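Local structure of aminoglycoside 6-adenylyltransferase (Bacillus subtilis, 2PBE) at residues A[16-21]-A[217-222]. The protein adenylates streptomycin and streptidine at O-6 using ATP, can use GTP with streptomycin, and so mediates bacterial resistance to streptomycin. Sequence-based numbering, arbitrary orientation.
Sequences FALNDE and MKRYLS
Leu18 reaches out from the last turn of helix 6-19 and sets its two methyls on two neighbouring residues of the loop that precedes helix 223-230. With chi2 at 173°, CD1 runs on anti to CA while CD2 branches off, so the two methyls diverge to different partners. CD1 lies 3.5 Å from the carbonyl O of Arg219 and 4.0 Å from CG of the same residue, meeting the root of that side chain rather than its charged end. CD2 goes to the ring of Tyr220, where CE1 is 3.8 Å away and the approach is slanted. The CB of Tyr220 does not point at the helix, but the end of its side chain comes nearer.

This fork is the close-packed part, and it is small: the two segments bury 113 Å² between them, all of it through these three residues. Leu18 itself stays partly exposed, and Asn19 and Glu21 beyond it lie exposed. What adds polar grip lies one and two turns earlier in helix 6-19, where Asp15 and Asp11 form salt bridges with NH1 and NE of Arg219. Leu14 touches both loop residues, and Phe208 stacks on the Tyr220 ring.

In the loop, Met217 O accepts from both Tyr220 N and Leu221 N, curling the backbone into a tight turn before Ser222 takes the N-cap of helix 223-230. The contact thus joins helix 6-19, packed against strand 23-28 in the mixed sheet of the nucleotidyltransferase fold, to the loop that links strand 207-209 to helix 223-230 in the helical half of the chain.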
# COMPACT_ATOMS: atom_id res chain seq x y z
N PHE A 16 -1.39 -1.01 13.34
CA PHE A 16 -0.73 -1.48 14.54
C PHE A 16 0.71 -1.84 14.24
O PHE A 16 1.64 -1.33 14.89
CB PHE A 16 -1.43 -2.72 15.09
CG PHE A 16 -0.80 -3.24 16.34
CD1 PHE A 16 -0.82 -2.46 17.52
CD2 PHE A 16 -0.15 -4.48 16.34
CE1 PHE A 16 -0.19 -2.91 18.71
CE2 PHE A 16 0.48 -4.96 17.53
CZ PHE A 16 0.47 -4.18 18.71
N ALA A 17 0.90 -2.70 13.25
CA ALA A 17 2.21 -3.16 12.84
C ALA A 17 3.15 -2.01 12.51
O ALA A 17 4.29 -1.99 12.97
CB ALA A 17 2.09 -4.08 11.66
N LEU A 18 2.64 -1.05 11.73
CA LEU A 18 3.41 0.11 11.32
C LEU A 18 4.07 0.85 12.47
O LEU A 18 5.23 1.25 12.38
CB LEU A 18 2.53 1.11 10.57
CG LEU A 18 2.20 0.89 9.09
CD1 LEU A 18 1.17 1.90 8.62
CD2 LEU A 18 3.47 1.01 8.27
N ASN A 19 3.33 1.02 13.56
CA ASN A 19 3.85 1.75 14.70
C ASN A 19 4.62 0.94 15.70
O ASN A 19 5.33 1.50 16.53
CB ASN A 19 2.71 2.47 15.42
CG ASN A 19 1.95 3.39 14.51
OD1 ASN A 19 2.54 4.10 13.70
ND2 ASN A 19 0.63 3.39 14.64
N ASP A 20 4.50 -0.39 15.63
CA ASP A 20 5.22 -1.21 16.58
C ASP A 20 6.59 -1.66 16.07
O ASP A 20 6.70 -2.36 15.06
CB ASP A 20 4.38 -2.41 16.99
CG ASP A 20 4.77 -2.93 18.35
OD1 ASP A 20 3.91 -2.99 19.26
OD2 ASP A 20 5.95 -3.26 18.50
N GLU A 21 7.62 -1.24 16.80
CA GLU A 21 9.01 -1.53 16.48
C GLU A 21 9.40 -3.00 16.52
O GLU A 21 10.39 -3.38 15.91
CB GLU A 21 9.94 -0.71 17.37
CG GLU A 21 9.98 0.79 16.98
CD GLU A 21 11.07 1.59 17.67
OE1 GLU A 21 12.20 1.08 17.75
OE2 GLU A 21 10.79 2.73 18.11
N MSE A 217 -3.49 2.93 0.95
CA MSE A 217 -2.76 4.17 0.75
C MSE A 217 -3.02 5.31 1.72
O MSE A 217 -2.11 6.12 1.98
CB MSE A 217 -2.96 4.65 -0.70
CG MSE A 217 -2.12 3.87 -1.70
SE MSE A 217 -0.24 3.75 -1.17
CE MSE A 217 0.47 5.39 -1.94
N LYS A 218 -4.24 5.39 2.26
CA LYS A 218 -4.55 6.45 3.22
C LYS A 218 -3.73 6.20 4.47
O LYS A 218 -3.44 7.11 5.26
CB LYS A 218 -6.04 6.46 3.57
CG LYS A 218 -6.50 7.77 4.14
CD LYS A 218 -7.94 7.71 4.56
CE LYS A 218 -8.49 9.10 4.85
NZ LYS A 218 -7.58 9.88 5.74
N ARG A 219 -3.36 4.93 4.65
CA ARG A 219 -2.57 4.52 5.80
C ARG A 219 -1.08 4.63 5.55
O ARG A 219 -0.29 3.99 6.23
CB ARG A 219 -2.90 3.08 6.16
CG ARG A 219 -2.66 2.70 7.59
CD ARG A 219 -3.94 2.13 8.13
NE ARG A 219 -5.05 3.06 7.93
CZ ARG A 219 -5.15 4.27 8.48
NH1 ARG A 219 -4.20 4.74 9.29
NH2 ARG A 219 -6.18 5.05 8.18
N TYR A 220 -0.69 5.44 4.58
CA TYR A 220 0.72 5.60 4.28
C TYR A 220 1.02 7.04 3.99
O TYR A 220 2.10 7.53 4.30
CB TYR A 220 1.10 4.77 3.08
CG TYR A 220 1.28 3.32 3.42
CD1 TYR A 220 2.35 2.88 4.24
CD2 TYR A 220 0.35 2.35 2.96
CE1 TYR A 220 2.50 1.51 4.59
CE2 TYR A 220 0.47 0.99 3.30
CZ TYR A 220 1.54 0.57 4.12
OH TYR A 220 1.62 -0.77 4.44
N LEU A 221 0.06 7.72 3.35
CA LEU A 221 0.19 9.12 3.00
C LEU A 221 -0.17 9.98 4.20
O LEU A 221 -1.04 9.61 5.00
CB LEU A 221 -0.77 9.46 1.86
CG LEU A 221 -0.41 9.26 0.39
CD1 LEU A 221 0.58 8.14 0.22
CD2 LEU A 221 -1.70 8.97 -0.37
N SER A 222 0.49 11.12 4.31
CA SER A 222 0.20 12.06 5.37
C SER A 222 -1.11 12.71 4.95
O SER A 222 -1.65 12.39 3.88
CB SER A 222 1.31 13.10 5.47
OG SER A 222 1.38 13.85 4.27